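Local coordinates for type II restriction enzyme BsoBI (Geobacillus stearothermophilus, PDB 1DC1), which recognises the double-stranded DNA sequence 5'-CYCGRG-3' as a homodimer and cleaves it after the first cytosine, leaving terminal 5'-phosphates, at residues 50-55 against 66-71; 145-150 against 179-184. All coordinates share one frame; numbering follows the deposited sequence. Where two conformers were deposited one is given.

From the N terminus the chain runs along the long helix 21-53, whose C-terminal part meets the residues leading into helix 69-75. This is interaction 1, with ten residues, none in helix or strand, between its segments. The chain then passes through helices 80-83 and 88-103 into the long helix 110-152, near whose end interaction 2 begins. Strands 157-161 and 170-172 lie within the loop that interaction 2 closes, and residues 179-184 lead into strand 184-191. The two loops follow in series, neither nesting nor crossing. They lie about 44 Å apart, centre to centre: one contact belongs to the outlying helical part, the other to the packing of a helix against the mixed sheet.

Interaction 1. Residues 50-55 against 66-71; sequences KVAASV and EDIQDA
Ala52 and Ile68 meet through methyl groups, with Ala52 CB lying 3.7 Å from Ile68 CG2. The isoleucine holds both ends of its branched side chain against the C-terminal part of helix 21-53. Its CG1 sits between the backbone N and the carbonyl carbon (chi1 67°), which places CG2 beside the N and turned to Ala52. Beyond CG1 the chain is extended (chi2 171°) and carries CD1 to a second alanine, ending 4.3 Å from Ala53 CB. One side chain thus straddles two consecutive alanines, whose small size is consistent with the close approach of the backbones, 7.1 Å between Ala53 CA and Ile68 CA. Ile68 is buried, and Leu49, one turn before Ala53 on the same helix, and Leu62 of the connecting loop also touch it.

The contact closes the connection between two consecutive helices: the chain leaves helix 21-53 and returns through a segment without regular secondary structure to pack the residue just before helix 69-75 against the first helix. It lies in the all-helical part of the subunit, about 9 Å from the bound DNA at the nearest atoms.

Asp67 OD2 stands 3.9 Å from Ala52 CB in one of two modelled conformers, and this touch is doubtful. Farther along, Ser54 folds its hydroxyl back so that OG donates to Lys50 O at 2.7 Å, while Ser54 N reaches the same oxygen from the opposite face of the carbonyl plane. Lys50 itself extends away from Ile68 to form a salt bridge with Asp112.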
loop_
_atom_site.group_PDB
_atom_site.type_symbol
_atom_site.label_atom_id
_atom_site.label_comp_id
_atom_site.label_asym_id
_atom_site.label_seq_id
_atom_site.Cartn_x
_atom_site.Cartn_y
_atom_site.Cartn_z
ATOM N N LYS D 50 9.934 -26.004 -14.147
ATOM C CA LYS D 50 9.376 -27.320 -14.351
ATOM C C LYS D 50 10.393 -28.271 -15.032
ATOM O O LYS D 50 10.483 -29.458 -14.677
ATOM C CB LYS D 50 8.097 -27.242 -15.196
ATOM C CG LYS D 50 7.361 -28.568 -15.315
ATOM C CD LYS D 50 6.115 -28.405 -16.105
ATOM C CE LYS D 50 5.345 -29.720 -16.255
ATOM N NZ LYS D 50 3.911 -29.434 -16.560
ATOM N N VAL D 51 11.139 -27.761 -16.007
ATOM C CA VAL D 51 12.123 -28.574 -16.701
ATOM C C VAL D 51 13.158 -29.038 -15.673
ATOM O O VAL D 51 13.502 -30.217 -15.626
ATOM C CB VAL D 51 12.832 -27.764 -17.816
ATOM C CG1 VAL D 51 14.114 -28.495 -18.232
ATOM C CG2 VAL D 51 11.877 -27.540 -19.006
ATOM N N ALA D 52 13.632 -28.131 -14.831
ATOM C CA ALA D 52 14.639 -28.470 -13.821
ATOM C C ALA D 52 14.120 -29.401 -12.745
ATOM O O ALA D 52 14.771 -30.360 -12.369
ATOM C CB ALA D 52 15.145 -27.202 -13.170
ATOM N N ALA D 53 12.930 -29.116 -12.259
ATOM C CA ALA D 53 12.357 -29.900 -11.203
ATOM C C ALA D 53 11.928 -31.266 -11.644
ATOM O O ALA D 53 11.864 -32.191 -10.819
ATOM C CB ALA D 53 11.174 -29.180 -10.614
ATOM N N SER D 54 11.608 -31.401 -12.929
ATOM C CA SER D 54 11.116 -32.667 -13.433
ATOM C C SER D 54 12.077 -33.853 -13.342
ATOM O O SER D 54 11.637 -35.017 -13.473
ATOM C CB SER D 54 10.581 -32.491 -14.835
ATOM O OG SER D 54 9.319 -31.847 -14.791
ATOM N N VAL D 55 13.369 -33.590 -13.109
ATOM C CA VAL D 55 14.294 -34.709 -12.940
ATOM C C VAL D 55 14.082 -35.410 -11.564
ATOM O O VAL D 55 14.491 -36.556 -11.410
ATOM C CB VAL D 55 15.772 -34.311 -13.163
ATOM C CG1 VAL D 55 15.873 -33.357 -14.350
ATOM C CG2 VAL D 55 16.335 -33.722 -11.934
ATOM N N GLU D 66 20.102 -28.409 -6.283
ATOM C CA GLU D 66 20.467 -27.126 -5.708
ATOM C C GLU D 66 20.010 -25.921 -6.520
ATOM O O GLU D 66 19.661 -24.884 -5.952
ATOM C CB GLU D 66 21.970 -27.080 -5.401
ATOM C CG GLU D 66 22.859 -27.277 -6.606
ATOM C CD GLU D 66 24.363 -27.073 -6.310
ATOM O OE1 GLU D 66 24.863 -27.502 -5.240
ATOM O OE2 GLU D 66 25.043 -26.482 -7.184
ATOM N N ASP D 67 19.945 -26.070 -7.835
ATOM C CA ASP D 67 19.544 -24.985 -8.741
ATOM C C ASP D 67 18.118 -24.433 -8.553
ATOM O O ASP D 67 17.813 -23.326 -8.988
ATOM C CB ASP D 67 19.768 -25.465 -10.186
ATOM C CG ASP D 67 19.390 -27.001 -10.393
ATOM O OD1 ASP D 67 19.965 -27.911 -9.710
ATOM O OD2 ASP D 67 18.520 -27.307 -11.249
ATOM N N ILE D 68 17.266 -25.200 -7.881
ATOM C CA ILE D 68 15.890 -24.836 -7.653
ATOM C C ILE D 68 15.536 -24.528 -6.186
ATOM O O ILE D 68 14.362 -24.269 -5.867
ATOM C CB ILE D 68 14.957 -25.961 -8.124
ATOM C CG1 ILE D 68 15.136 -27.171 -7.245
ATOM C CG2 ILE D 68 15.225 -26.320 -9.602
ATOM C CD1 ILE D 68 14.080 -28.232 -7.543
ATOM N N GLN D 69 16.513 -24.539 -5.287
ATOM C CA GLN D 69 16.177 -24.272 -3.878
ATOM C C GLN D 69 15.545 -22.911 -3.587
ATOM O O GLN D 69 14.662 -22.818 -2.727
ATOM C CB GLN D 69 17.383 -24.501 -2.948
ATOM C CG GLN D 69 17.956 -25.950 -2.983
ATOM C CD GLN D 69 16.897 -27.038 -2.828
ATOM O OE1 GLN D 69 16.280 -27.194 -1.745
ATOM N NE2 GLN D 69 16.654 -27.790 -3.917
ATOM N N ASP D 70 15.948 -21.858 -4.284
ATOM C CA ASP D 70 15.334 -20.555 -4.036
ATOM C C ASP D 70 13.885 -20.560 -4.483
ATOM O O ASP D 70 13.015 -20.025 -3.792
ATOM C CB ASP D 70 16.160 -19.481 -4.732
ATOM C CG ASP D 70 17.573 -19.373 -4.139
ATOM O OD1 ASP D 70 17.723 -19.298 -2.900
ATOM O OD2 ASP D 70 18.542 -19.378 -4.902
ATOM N N ALA D 71 13.632 -21.195 -5.626
ATOM C CA ALA D 71 12.279 -21.345 -6.184
ATOM C C ALA D 71 11.425 -22.162 -5.180
ATOM O O ALA D 71 10.264 -21.841 -4.922
ATOM C CB ALA D 71 12.342 -22.062 -7.535
#

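Interaction 2. Residues 145-150 against 179-184; sequences AIISAL and ELETFA
Ile147 and Leu180 are brought together by different first torsions. In Ile147, CG1 stands between the backbone N and the carbonyl carbon (chi1 68°), and the extended chi2 then carries CD1 away from the helix toward residues 180-181. In Leu180, CG is anti to the backbone N (chi1 176°), which turns the isobutyl group toward that methyl. The two side chains cross obliquely, and Ile147 CD1 comes to 3.9 Å from Leu180 CD2, with Leu180 CB slightly farther off at 4.2 Å.

The same methyl also meets Glu181, whose chain crosses that of Ile147 at about a right angle. The bent chain of Glu181 lays OE1 against the isoleucine, 3.7 Å from Ile147 CD1. This is a plain van der Waals contact; OE1 also forms a salt bridge with NH1 of Arg144, three residues before Ile147 on the same helix. The glutamate therefore ties the turn to the helix by charge while its oxygen rests against the isoleucine methyl.

In the fold, a short 3-10 turn at 180-182 precedes strand 184-191 of the mixed sheet and is packed against helix 110-152. BsoBI belongs to the PDDEXK nuclease clan, whose core is a mixed sheet flanked by helices. Ile147 and Leu180 share Tyr157 and Ile187 as neighbours, so their apolar ends sink into the layer between helix and sheet. The turn is held by backbone bonds, Thr182 N to Glu179 O (3.2 Å) and Phe183 N to Leu180 O (3.1 Å).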
loop_
_atom_site.group_PDB
_atom_site.type_symbol
_atom_site.label_atom_id
_atom_site.label_comp_id
_atom_site.label_asym_id
_atom_site.label_seq_id
_atom_site.Cartn_x
_atom_site.Cartn_y
_atom_site.Cartn_z
ATOM N N ALA D 145 7.381 16.403 -19.563
ATOM C CA ALA D 145 6.695 17.708 -19.559
ATOM C C ALA D 145 7.687 18.882 -19.279
ATOM O O ALA D 145 7.601 19.943 -19.887
ATOM C CB ALA D 145 5.564 17.696 -18.537
ATOM N N ILE D 146 8.637 18.654 -18.378
ATOM C CA ILE D 146 9.654 19.623 -18.009
ATOM C C ILE D 146 10.599 19.878 -19.189
ATOM O O ILE D 146 10.798 21.028 -19.559
ATOM C CB ILE D 146 10.494 19.111 -16.788
ATOM C CG1 ILE D 146 9.591 19.021 -15.518
ATOM C CG2 ILE D 146 11.805 19.998 -16.629
ATOM C CD1 ILE D 146 9.775 20.130 -14.550
ATOM N N ILE D 147 11.190 18.834 -19.768
ATOM C CA ILE D 147 12.094 19.044 -20.911
ATOM C C ILE D 147 11.376 19.601 -22.145
ATOM O O ILE D 147 11.932 20.425 -22.851
ATOM C CB ILE D 147 12.991 17.772 -21.221
ATOM C CG1 ILE D 147 12.202 16.579 -21.736
ATOM C CG2 ILE D 147 13.745 17.392 -19.922
ATOM C CD1 ILE D 147 13.092 15.362 -21.872
ATOM N N SER D 148 10.127 19.211 -22.386
ATOM C CA SER D 148 9.409 19.810 -23.507
ATOM C C SER D 148 9.173 21.291 -23.250
ATOM O O SER D 148 9.302 22.099 -24.168
ATOM C CB SER D 148 8.091 19.110 -23.751
ATOM O OG SER D 148 8.395 17.979 -24.528
ATOM N N ALA D 149 8.829 21.658 -22.021
ATOM C CA ALA D 149 8.653 23.062 -21.695
ATOM C C ALA D 149 9.961 23.853 -21.958
ATOM O O ALA D 149 9.914 24.974 -22.463
ATOM C CB ALA D 149 8.241 23.224 -20.241
ATOM N N LEU D 150 11.122 23.284 -21.613
ATOM C CA LEU D 150 12.432 23.949 -21.835
ATOM C C LEU D 150 12.674 24.030 -23.340
ATOM O O LEU D 150 13.083 25.089 -23.847
ATOM C CB LEU D 150 13.624 23.189 -21.175
ATOM C CG LEU D 150 13.629 23.196 -19.628
ATOM C CD1 LEU D 150 14.547 22.172 -19.017
ATOM C CD2 LEU D 150 14.049 24.556 -19.203
ATOM N N GLU D 179 12.587 10.588 -25.681
ATOM C CA GLU D 179 12.725 9.588 -24.629
ATOM C C GLU D 179 13.865 9.758 -23.641
ATOM O O GLU D 179 14.216 8.785 -22.955
ATOM C CB GLU D 179 12.835 8.175 -25.217
ATOM C CG GLU D 179 11.485 7.569 -25.538
ATOM C CD GLU D 179 11.576 6.141 -26.066
ATOM O OE1 GLU D 179 12.708 5.657 -26.342
ATOM O OE2 GLU D 179 10.501 5.503 -26.204
ATOM N N LEU D 180 14.461 10.959 -23.569
ATOM C CA LEU D 180 15.534 11.220 -22.575
ATOM C C LEU D 180 14.989 11.053 -21.127
ATOM O O LEU D 180 15.749 10.651 -20.229
ATOM C CB LEU D 180 16.153 12.634 -22.740
ATOM C CG LEU D 180 17.223 13.138 -21.737
ATOM C CD1 LEU D 180 18.245 14.035 -22.433
ATOM C CD2 LEU D 180 16.531 13.928 -20.638
ATOM N N GLU D 181 13.686 11.329 -20.928
ATOM C CA GLU D 181 13.027 11.218 -19.633
ATOM C C GLU D 181 13.053 9.792 -19.026
ATOM O O GLU D 181 12.924 9.590 -17.808
ATOM C CB GLU D 181 11.632 11.761 -19.794
ATOM C CG GLU D 181 10.726 10.891 -20.617
ATOM C CD GLU D 181 10.808 11.161 -22.112
ATOM O OE1 GLU D 181 11.634 11.985 -22.555
ATOM O OE2 GLU D 181 10.029 10.516 -22.852
ATOM N N THR D 182 13.259 8.808 -19.890
ATOM C CA THR D 182 13.354 7.413 -19.485
ATOM C C THR D 182 14.516 7.187 -18.551
ATOM O O THR D 182 14.495 6.283 -17.717
ATOM C CB THR D 182 13.589 6.486 -20.705
ATOM O OG1 THR D 182 12.461 6.550 -21.579
ATOM C CG2 THR D 182 13.790 5.077 -20.232
ATOM N N PHE D 183 15.552 7.997 -18.703
ATOM C CA PHE D 183 16.749 7.824 -17.885
ATOM C C PHE D 183 17.255 9.016 -17.138
ATOM O O PHE D 183 18.406 9.038 -16.729
ATOM C CB PHE D 183 17.877 7.323 -18.752
ATOM C CG PHE D 183 17.638 5.967 -19.277
ATOM C CD1 PHE D 183 17.488 4.897 -18.387
ATOM C CD2 PHE D 183 17.564 5.756 -20.643
ATOM C CE1 PHE D 183 17.272 3.628 -18.841
ATOM C CE2 PHE D 183 17.350 4.499 -21.125
ATOM C CZ PHE D 183 17.203 3.415 -20.214
ATOM N N ALA D 184 16.409 10.014 -16.974
ATOM C CA ALA D 184 16.825 11.193 -16.276
ATOM C C ALA D 184 16.471 11.189 -14.793
ATOM O O ALA D 184 15.293 11.112 -14.407
ATOM C CB ALA D 184 16.263 12.450 -16.955
#